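Local atomic coordinates of DUF1896 domain-containing protein (Porphyromonas gingivalis, PDB entry 2APL), a protein that is of unknown function but folds as an all-helical single chain belonging to the DUF1896 family. Residues Gly29-Pro32 with Phe33-Arg37; His71-Arg74 with Tyr75-Leu78; Arg84-Glu87 with Gln88-Pro91; Lys104-Ala107 with Ile108-Val111. All coordinates share one frame; numbering follows the deposited sequence.

Interaction 1. Residues Gly29-Pro32 with Phe33-Arg37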
loop_
_atom_site.group_PDB
_atom_site.type_symbol
_atom_site.label_atom_id
_atom_site.label_comp_id
_atom_site.label_asym_id
_atom_site.label_seq_id
_atom_site.Cartn_x
_atom_site.Cartn_y
_atom_site.Cartn_z
ATOM N N GLY A 29 -9.492 -6.972 2.122
ATOM C CA GLY A 29 -10.392 -8.088 2.384
ATOM C C GLY A 29 -9.907 -9.373 1.773
ATOM O O GLY A 29 -10.655 -10.375 1.756
ATOM N N ASN A 30 -8.635 -9.404 1.318
ATOM C CA ASN A 30 -8.111 -10.619 0.685
ATOM C C ASN A 30 -7.638 -11.621 1.740
ATOM O O ASN A 30 -6.464 -11.624 2.158
ATOM C CB ASN A 30 -6.975 -10.296 -0.326
ATOM C CG ASN A 30 -6.712 -11.434 -1.282
ATOM O OD1 ASN A 30 -6.547 -12.579 -0.882
ATOM N ND2 ASN A 30 -6.719 -11.132 -2.564
ATOM N N ASN A 31 -8.551 -12.474 2.182
ATOM C CA ASN A 31 -8.201 -13.487 3.172
ATOM C C ASN A 31 -7.064 -14.449 2.717
ATOM O O ASN A 31 -6.117 -14.663 3.470
ATOM C CB ASN A 31 -9.464 -14.234 3.668
ATOM C CG ASN A 31 -9.181 -15.112 4.869
ATOM O OD1 ASN A 31 -8.404 -14.727 5.749
ATOM N ND2 ASN A 31 -9.752 -16.331 4.887
ATOM N N PRO A 32 -7.100 -14.975 1.459
ATOM C CA PRO A 32 -5.953 -15.785 1.041
ATOM C C PRO A 32 -4.605 -15.097 1.212
ATOM O O PRO A 32 -3.684 -15.724 1.668
ATOM C CB PRO A 32 -6.244 -16.071 -0.447
ATOM C CG PRO A 32 -7.749 -15.990 -0.552
ATOM C CD PRO A 32 -8.125 -14.893 0.398
ATOM N N PHE A 33 -4.488 -13.800 0.893
ATOM C CA PHE A 33 -3.189 -13.198 0.996
ATOM C C PHE A 33 -2.814 -13.003 2.467
ATOM O O PHE A 33 -1.694 -13.292 2.873
ATOM C CB PHE A 33 -3.189 -11.832 0.325
ATOM C CG PHE A 33 -1.901 -11.071 0.538
ATOM C CD1 PHE A 33 -0.706 -11.542 -0.059
ATOM C CD2 PHE A 33 -1.890 -9.884 1.332
ATOM C CE1 PHE A 33 0.495 -10.851 0.132
ATOM C CE2 PHE A 33 -0.688 -9.175 1.540
ATOM C CZ PHE A 33 0.503 -9.648 0.924
ATOM N N ILE A 34 -3.751 -12.444 3.233
ATOM C CA ILE A 34 -3.518 -12.182 4.660
ATOM C C ILE A 34 -3.116 -13.432 5.428
ATOM O O ILE A 34 -2.097 -13.441 6.168
ATOM C CB ILE A 34 -4.754 -11.476 5.276
ATOM C CG1 ILE A 34 -4.844 -10.035 4.736
ATOM C CG2 ILE A 34 -4.687 -11.441 6.844
ATOM C CD1 ILE A 34 -6.299 -9.432 4.789
ATOM N N THR A 35 -3.851 -14.520 5.195
ATOM C CA THR A 35 -3.503 -15.837 5.810
ATOM C C THR A 35 -2.086 -16.257 5.396
ATOM O O THR A 35 -1.221 -16.581 6.245
ATOM C CB THR A 35 -4.522 -16.889 5.375
ATOM O OG1 THR A 35 -5.827 -16.427 5.759
ATOM C CG2 THR A 35 -4.239 -18.262 6.018
ATOM N N ALA A 36 -1.844 -16.231 4.092
ATOM C CA ALA A 36 -0.575 -16.734 3.584
ATOM C C ALA A 36 0.606 -15.866 4.024
ATOM O O ALA A 36 1.635 -16.392 4.421
ATOM C CB ALA A 36 -0.636 -16.845 2.141
ATOM N N ARG A 37 0.456 -14.545 3.959
ATOM C CA ARG A 37 1.519 -13.655 4.373
ATOM C C ARG A 37 1.763 -13.670 5.925
ATOM O O ARG A 37 2.918 -13.681 6.381
ATOM C CB ARG A 37 1.228 -12.231 3.867
ATOM C CG ARG A 37 2.295 -11.197 4.199
ATOM C CD ARG A 37 3.645 -11.628 3.604
ATOM N NE ARG A 37 3.725 -11.602 2.151
ATOM C CZ ARG A 37 4.061 -10.537 1.431
ATOM N NH1 ARG A 37 4.269 -9.350 2.011
ATOM N NH2 ARG A 37 4.174 -10.663 0.115
#

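Interaction 2. Residues His71-Arg74 with Tyr75-Leu78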
loop_
_atom_site.group_PDB
_atom_site.type_symbol
_atom_site.label_atom_id
_atom_site.label_comp_id
_atom_site.label_asym_id
_atom_site.label_seq_id
_atom_site.Cartn_x
_atom_site.Cartn_y
_atom_site.Cartn_z
ATOM N N HIS A 71 5.560 -1.775 0.328
ATOM C CA HIS A 71 5.979 -0.414 0.693
ATOM C C HIS A 71 5.480 0.682 -0.207
ATOM O O HIS A 71 5.270 1.807 0.282
ATOM C CB HIS A 71 7.500 -0.336 0.847
ATOM C CG HIS A 71 8.030 -1.199 1.950
ATOM N ND1 HIS A 71 8.914 -0.734 2.897
ATOM C CD2 HIS A 71 7.785 -2.494 2.267
ATOM C CE1 HIS A 71 9.180 -1.704 3.761
ATOM N NE2 HIS A 71 8.511 -2.784 3.397
ATOM N N PHE A 72 5.309 0.389 -1.509
ATOM C CA PHE A 72 4.744 1.388 -2.410
ATOM C C PHE A 72 3.239 1.166 -2.597
ATOM O O PHE A 72 2.778 0.043 -2.898
ATOM C CB PHE A 72 5.471 1.507 -3.778
ATOM C CG PHE A 72 4.919 2.632 -4.651
ATOM C CD1 PHE A 72 5.435 3.932 -4.539
ATOM C CD2 PHE A 72 3.830 2.403 -5.468
ATOM C CE1 PHE A 72 4.884 4.982 -5.286
ATOM C CE2 PHE A 72 3.246 3.430 -6.204
ATOM C CZ PHE A 72 3.790 4.724 -6.145
ATOM N N SER A 73 2.496 2.247 -2.382
ATOM C CA SER A 73 1.050 2.188 -2.388
ATOM C C SER A 73 0.531 3.149 -3.459
ATOM O O SER A 73 0.678 4.393 -3.333
ATOM C CB SER A 73 0.502 2.558 -1.013
ATOM O OG SER A 73 -0.911 2.730 -1.064
ATOM N N ARG A 74 -0.097 2.582 -4.483
ATOM C CA ARG A 74 -0.851 3.414 -5.478
ATOM C C ARG A 74 -1.939 4.252 -4.820
ATOM O O ARG A 74 -2.059 5.420 -5.128
ATOM C CB ARG A 74 -1.417 2.556 -6.603
ATOM C CG ARG A 74 -0.270 1.847 -7.385
ATOM C CD ARG A 74 -0.803 0.947 -8.495
ATOM N NE ARG A 74 -1.686 -0.071 -7.915
ATOM C CZ ARG A 74 -2.597 -0.774 -8.595
ATOM N NH1 ARG A 74 -2.751 -0.614 -9.932
ATOM N NH2 ARG A 74 -3.361 -1.636 -7.939
ATOM N N TYR A 75 -2.707 3.638 -3.910
ATOM C CA TYR A 75 -3.732 4.356 -3.154
ATOM C C TYR A 75 -3.178 5.581 -2.448
ATOM O O TYR A 75 -3.693 6.684 -2.665
ATOM C CB TYR A 75 -4.453 3.442 -2.189
ATOM C CG TYR A 75 -5.345 4.178 -1.203
ATOM C CD1 TYR A 75 -6.658 4.520 -1.550
ATOM C CD2 TYR A 75 -4.860 4.575 0.062
ATOM C CE1 TYR A 75 -7.484 5.250 -0.657
ATOM C CE2 TYR A 75 -5.686 5.275 0.979
ATOM C CZ TYR A 75 -6.984 5.581 0.611
ATOM O OH TYR A 75 -7.793 6.258 1.468
ATOM N N ASP A 76 -2.125 5.399 -1.646
ATOM C CA ASP A 76 -1.473 6.509 -0.950
ATOM C C ASP A 76 -0.961 7.591 -1.915
ATOM O O ASP A 76 -1.023 8.787 -1.608
ATOM C CB ASP A 76 -0.288 6.002 -0.084
ATOM C CG ASP A 76 -0.735 5.282 1.219
ATOM O OD1 ASP A 76 -1.954 5.230 1.528
ATOM O OD2 ASP A 76 0.164 4.749 1.943
ATOM N N THR A 77 -0.408 7.172 -3.057
ATOM C CA THR A 77 0.147 8.102 -4.041
ATOM C C THR A 77 -0.983 9.016 -4.632
ATOM O O THR A 77 -0.826 10.255 -4.748
ATOM C CB THR A 77 0.869 7.334 -5.177
ATOM O OG1 THR A 77 1.957 6.618 -4.627
ATOM C CG2 THR A 77 1.457 8.310 -6.254
ATOM N N LEU A 78 -2.127 8.402 -4.943
ATOM C CA LEU A 78 -3.281 9.167 -5.468
ATOM C C LEU A 78 -3.810 10.140 -4.417
ATOM O O LEU A 78 -4.092 11.301 -4.735
ATOM C CB LEU A 78 -4.394 8.206 -5.916
ATOM C CG LEU A 78 -4.028 7.425 -7.177
ATOM C CD1 LEU A 78 -5.002 6.271 -7.348
ATOM C CD2 LEU A 78 -4.041 8.329 -8.424
#

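Interaction 3. Residues Arg84-Glu87 with Gln88-Pro91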
loop_
_atom_site.group_PDB
_atom_site.type_symbol
_atom_site.label_atom_id
_atom_site.label_comp_id
_atom_site.label_asym_id
_atom_site.label_seq_id
_atom_site.Cartn_x
_atom_site.Cartn_y
_atom_site.Cartn_z
ATOM N N ARG A 84 -2.133 17.359 -2.309
ATOM C CA ARG A 84 -1.088 18.367 -2.541
ATOM C C ARG A 84 -1.388 19.295 -3.702
ATOM O O ARG A 84 -1.026 20.476 -3.675
ATOM C CB ARG A 84 0.272 17.709 -2.763
ATOM C CG ARG A 84 0.982 17.194 -1.497
ATOM C CD ARG A 84 2.217 16.433 -1.945
ATOM N NE ARG A 84 3.210 16.242 -0.895
ATOM C CZ ARG A 84 4.268 15.434 -0.997
ATOM N NH1 ARG A 84 4.475 14.731 -2.120
ATOM N NH2 ARG A 84 5.121 15.324 0.027
ATOM N N GLU A 85 -2.063 18.755 -4.712
ATOM C CA GLU A 85 -2.190 19.428 -5.983
ATOM C C GLU A 85 -3.617 19.882 -6.287
ATOM O O GLU A 85 -3.820 20.738 -7.134
ATOM C CB GLU A 85 -1.653 18.523 -7.124
ATOM C CG GLU A 85 -0.258 17.902 -6.866
ATOM C CD GLU A 85 0.843 18.930 -6.595
ATOM O OE1 GLU A 85 0.818 20.001 -7.210
ATOM O OE2 GLU A 85 1.736 18.674 -5.757
ATOM N N PHE A 86 -4.604 19.296 -5.633
ATOM C CA PHE A 86 -6.003 19.579 -5.986
ATOM C C PHE A 86 -6.832 19.996 -4.757
ATOM O O PHE A 86 -8.055 19.848 -4.724
ATOM C CB PHE A 86 -6.615 18.369 -6.707
ATOM C CG PHE A 86 -5.933 18.055 -8.019
ATOM C CD1 PHE A 86 -6.256 18.777 -9.166
ATOM C CD2 PHE A 86 -4.937 17.064 -8.088
ATOM C CE1 PHE A 86 -5.615 18.552 -10.336
ATOM C CE2 PHE A 86 -4.271 16.831 -9.291
ATOM C CZ PHE A 86 -4.633 17.552 -10.415
ATOM N N GLU A 87 -6.146 20.555 -3.770
ATOM C CA GLU A 87 -6.747 20.892 -2.493
ATOM C C GLU A 87 -7.892 21.907 -2.650
ATOM O O GLU A 87 -8.936 21.768 -2.018
ATOM C CB GLU A 87 -5.654 21.384 -1.542
ATOM C CG GLU A 87 -5.955 21.222 -0.098
ATOM C CD GLU A 87 -6.500 22.467 0.518
ATOM O OE1 GLU A 87 -6.036 23.559 0.142
ATOM O OE2 GLU A 87 -7.369 22.360 1.409
ATOM N N GLN A 88 -7.693 22.895 -3.520
ATOM C CA GLN A 88 -8.720 23.877 -3.860
ATOM C C GLN A 88 -9.952 23.314 -4.611
ATOM O O GLN A 88 -11.087 23.686 -4.312
ATOM C CB GLN A 88 -8.094 25.046 -4.661
ATOM C CG GLN A 88 -7.481 26.139 -3.765
ATOM C CD GLN A 88 -7.014 27.386 -4.528
ATOM O OE1 GLN A 88 -7.413 27.631 -5.666
ATOM N NE2 GLN A 88 -6.171 28.178 -3.890
ATOM N N GLU A 89 -9.733 22.426 -5.569
ATOM C CA GLU A 89 -10.830 21.849 -6.374
ATOM C C GLU A 89 -11.482 20.596 -5.784
ATOM O O GLU A 89 -12.614 20.253 -6.126
ATOM C CB GLU A 89 -10.329 21.465 -7.763
ATOM C CG GLU A 89 -9.485 22.540 -8.453
ATOM C CD GLU A 89 -7.956 22.269 -8.342
ATOM O OE1 GLU A 89 -7.466 22.013 -7.201
ATOM O OE2 GLU A 89 -7.272 22.354 -9.407
ATOM N N LEU A 90 -10.736 19.889 -4.948
ATOM C CA LEU A 90 -11.188 18.597 -4.417
ATOM C C LEU A 90 -10.736 18.489 -2.949
ATOM O O LEU A 90 -9.826 17.711 -2.607
ATOM C CB LEU A 90 -10.661 17.414 -5.300
ATOM C CG LEU A 90 -10.695 17.429 -6.847
ATOM C CD1 LEU A 90 -9.791 16.346 -7.442
ATOM C CD2 LEU A 90 -12.103 17.308 -7.459
ATOM N N PRO A 91 -11.332 19.334 -2.063
ATOM C CA PRO A 91 -10.864 19.286 -0.684
ATOM C C PRO A 91 -11.409 18.062 0.029
ATOM O O PRO A 91 -12.370 17.455 -0.439
ATOM C CB PRO A 91 -11.420 20.568 -0.054
ATOM C CG PRO A 91 -12.482 21.036 -0.985
ATOM C CD PRO A 91 -12.409 20.322 -2.266
#

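Interaction 4. Residues Lys104-Ala107 with Ile108-Val111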
loop_
_atom_site.group_PDB
_atom_site.type_symbol
_atom_site.label_atom_id
_atom_site.label_comp_id
_atom_site.label_asym_id
_atom_site.label_seq_id
_atom_site.Cartn_x
_atom_site.Cartn_y
_atom_site.Cartn_z
ATOM N N LYS A 104 -9.247 2.405 -10.182
ATOM C CA LYS A 104 -9.899 1.583 -11.183
ATOM C C LYS A 104 -10.048 2.250 -12.560
ATOM O O LYS A 104 -10.569 1.652 -13.477
ATOM C CB LYS A 104 -11.281 1.161 -10.675
ATOM C CG LYS A 104 -11.251 0.315 -9.376
ATOM C CD LYS A 104 -12.642 0.365 -8.662
ATOM C CE LYS A 104 -13.878 0.305 -9.646
ATOM N NZ LYS A 104 -14.656 1.583 -9.980
ATOM N N ASN A 105 -9.563 3.485 -12.706
ATOM C CA ASN A 105 -9.749 4.232 -13.925
ATOM C C ASN A 105 -8.680 3.796 -14.926
ATOM O O ASN A 105 -7.464 3.708 -14.566
ATOM C CB ASN A 105 -9.648 5.729 -13.573
ATOM C CG ASN A 105 -9.646 6.605 -14.780
ATOM O OD1 ASN A 105 -8.595 6.873 -15.345
ATOM N ND2 ASN A 105 -10.821 7.055 -15.194
ATOM N N LYS A 106 -9.089 3.510 -16.149
ATOM C CA LYS A 106 -8.108 3.050 -17.168
ATOM C C LYS A 106 -7.010 4.088 -17.476
ATOM O O LYS A 106 -5.834 3.728 -17.595
ATOM C CB LYS A 106 -8.788 2.616 -18.454
ATOM C CG LYS A 106 -9.641 1.331 -18.316
ATOM C CD LYS A 106 -8.883 -0.005 -18.609
ATOM C CE LYS A 106 -8.269 -0.660 -17.330
ATOM N NZ LYS A 106 -6.845 -1.222 -17.538
ATOM N N ALA A 107 -7.367 5.373 -17.552
ATOM C CA ALA A 107 -6.331 6.381 -17.724
ATOM C C ALA A 107 -5.269 6.338 -16.612
ATOM O O ALA A 107 -4.059 6.353 -16.918
ATOM C CB ALA A 107 -6.918 7.777 -17.820
ATOM N N ILE A 108 -5.728 6.302 -15.340
ATOM C CA ILE A 108 -4.811 6.260 -14.165
ATOM C C ILE A 108 -3.988 4.938 -14.139
ATOM O O ILE A 108 -2.751 4.953 -13.977
ATOM C CB ILE A 108 -5.608 6.477 -12.857
ATOM C CG1 ILE A 108 -6.215 7.900 -12.811
ATOM C CG2 ILE A 108 -4.725 6.146 -11.580
ATOM C CD1 ILE A 108 -5.226 9.092 -12.472
ATOM N N GLN A 109 -4.649 3.788 -14.272
ATOM C CA GLN A 109 -3.916 2.539 -14.346
ATOM C C GLN A 109 -2.790 2.515 -15.393
ATOM O O GLN A 109 -1.680 2.020 -15.122
ATOM C CB GLN A 109 -4.894 1.391 -14.635
ATOM C CG GLN A 109 -5.914 1.160 -13.523
ATOM C CD GLN A 109 -6.840 0.023 -13.839
ATOM O OE1 GLN A 109 -7.280 -0.124 -14.947
ATOM N NE2 GLN A 109 -7.179 -0.753 -12.850
ATOM N N SER A 110 -3.090 3.014 -16.587
ATOM C CA SER A 110 -2.144 3.008 -17.726
ATOM C C SER A 110 -0.903 3.834 -17.398
ATOM O O SER A 110 0.197 3.570 -17.939
ATOM C CB SER A 110 -2.797 3.538 -19.010
ATOM O OG SER A 110 -2.759 4.960 -19.051
ATOM N N VAL A 111 -1.078 4.854 -16.541
ATOM C CA VAL A 111 0.073 5.600 -16.047
ATOM C C VAL A 111 0.911 4.753 -15.062
ATOM O O VAL A 111 2.141 4.582 -15.271
ATOM C CB VAL A 111 -0.360 6.978 -15.399
ATOM C CG1 VAL A 111 0.800 7.592 -14.616
ATOM C CG2 VAL A 111 -0.901 7.938 -16.456
#

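Interaction 1. Residues Gly29-Pro32 with Phe33-Arg37
The backbone oxygen N31 O is gripped twice by T35, once by its amide and once by its hydroxyl. T35 N lies 2.9 Å from N31 O, whereas T35 OG1, also 2.9 Å from N31 O, comes from above the carbonyl plane, 47° out of it. The hydroxyl gets there because OG1 is anti to the carbonyl carbon (chi1 -57°), which folds it back over the preceding turn. It also meets the N31 side chain, T35 OG1 being 3.1 Å from N31 OD1; R13 of helix 3-23 bonds to both N31 OD1 and T35 OG1 through its guanidinium.

One residue earlier, N30 is the N-cap of the helix. A chi1 of -163° swings its amide forward, beside its own carbonyl carbon, and N30 OD1 accepts from F33 N at 3.0 Å, a donor above the amide plane. The N30 amide and the F33 side chain cross at about a right angle, and N30 OD1 reaches F33 CB at 3.6 Å. N30 O takes the first i to i+4 bond, from I34 N at 3.0 Å, and I34 CD1 lies against the same oxygen.

These bonds start helix 31-51 at the protein surface. I34 packs on R13, E17 and L20 of helix 3-23, while F33 turns to L70 in the loop before helix 74-85.

Interaction 2. Residues His71-Arg74 with Tyr75-Leu78
Helix 74-85 begins here with an N-cap: S73, the last residue before it, bonds through its side chain to the amide of D76. S73 OG lies 3.0 Å from D76 N, and the N-H points almost straight at it (172°). The hydroxyl is in place because OG stands anti to the S73 backbone N (chi1 170°), which carries it forward over the open first turn. D76 in turn folds back alongside the serine, its CB 3.7 Å from S73 CB. H23 joins the two: its backbone O bonds to S73 OG and its ND1 to D76 OD2, so the end of helix 3-23 is tied to this cap.

The backbone oxygen of S73 is held by T77 through two donors that come from opposite faces of the carbonyl plane. T77 N is 3.0 Å from S73 O, and T77 OG1 is 2.9 Å from S73 O, tilted 34° from that plane. T77 thus doubles the i to i+4 link to S73 O that opens this alpha helix. The next i to i+4 amide bond is L78 N to R74 O, 3.0 Å.

F72 precedes the cap and crosses T77 at about a right angle. The far end of its ring does the touching, with F72 CZ 3.0 Å from T77 OG1, an oblique and close approach. The F72 ring also packs edge-to-face with F121, while F72 and T77 both touch Y127 of helix 126-143. On another side of the helix, Y75 meets A99 and P100 of helix 94-103.

Interaction 3. Residues Arg84-Glu87 with Gln88-Pro91
This is a local contact around the turn that follows helix 74-85, where the chain leaves the helix on its way to helix 94-103, and one backbone bond and the F86 side chain carry it. L90 N donates to F86 O at 2.7 Å, a short bond whose N-H...O angle is only 142°. Beside that bond the two apolar side chains meet: L90 CD1 lies 3.8 Å from F86 CB, and it approaches the ring obliquely.

F86 is the first residue whose backbone departs from helical phi and psi. The chain nevertheless makes one more turn, since E87 and Q88 return to helix-like angles and the F86-L90 bond has the i to i+4 spacing of an alpha helix. F86 thus marks the break between helix 74-85 and this terminal turn. Its ring packs on I138 and V139 of helix 126-143 and on V81 in the last turns of helix 74-85, while L90 rests on L82.

E89 bends back at its second torsion (chi2 100°), bringing the carboxylate over the F86 backbone. E89 OE1 comes 3.1 Å from F86 CA, and E89 OE2 is 3.7 Å from F86 CD1; the carboxylate and ring planes lie 36° apart. P91 CB comes 3.4 Å from E87 O. Just before the break, the E85 carboxylate is tied to helix 126-143 through a hydrogen bond between E85 OE2 and Y131 OH.

Interaction 4. Residues Lys104-Ala107 with Ile108-Val111
Capping bonds come first: N105 is the N-cap of helix 106-112, and its OD1 accepts from I108 N at 2.9 Å. The donor lies in the plane of the side-chain amide, on a lone pair of OD1, with an N-H...O angle of 158°. A chi1 of 172° swings the amide to the carbonyl side of the N105 backbone, near the helix start.

Among the backbone bonds, Q109 N meets N105 O at 2.8 Å, and S110 N meets K106 O at 3.0 Å. The following link, V111 N to A107 O at 3.4 Å, is weak. There A107 O gains a second donor, S110 OG, at 2.9 Å. The hydroxyl reaches back because OG sits between the backbone N and the carbonyl carbon (chi1 84°).

Apolar and mixed contacts complete the turn. I108 crosses N105 at about a right angle and sets its CG1 3.6 Å from N105 OD1, so the capping oxygen is lined by carbon on that side. Q109 CG lies 3.2 Å from N105 O, and beyond it the chain runs extended; the NE2 end makes a weak hydrogen bond to L103 O, in the preceding helix 94-103. I108 and V111 are buried and pack on helix 126-143, both touching T137, with V111 also on L130 and L134.

The chemistry implies a helix whose start is fixed by a well-directed side-chain cap, while further along, where the V111 N to A107 O bond is weak, the serine hydroxyl makes the shorter of the two bonds to A107 O.

Overall arrangement
Three of the four contacts are helix starts with a side-chain cap: asparagine in interactions 1 and 4, serine in interaction 2. Interaction 3 instead lies past the far end of helix 74-85, whose beginning belongs to interaction 2; it relies on one backbone bond and apolar packing. Interaction 2 is the most central, about 5 Å from the chain centre, and touches interaction 4 through L78 CD2 and I108 CG2, 3.9 Å apart. Interaction 1 is a surface contact beside helix 3-23. Interactions 3 and 4, centred about 22 and 17 Å from the chain centre, are partly buried, pairing buried apolar side chains with exposed polar ones. Interactions 2, 3 and 4 all pack against helix 126-143.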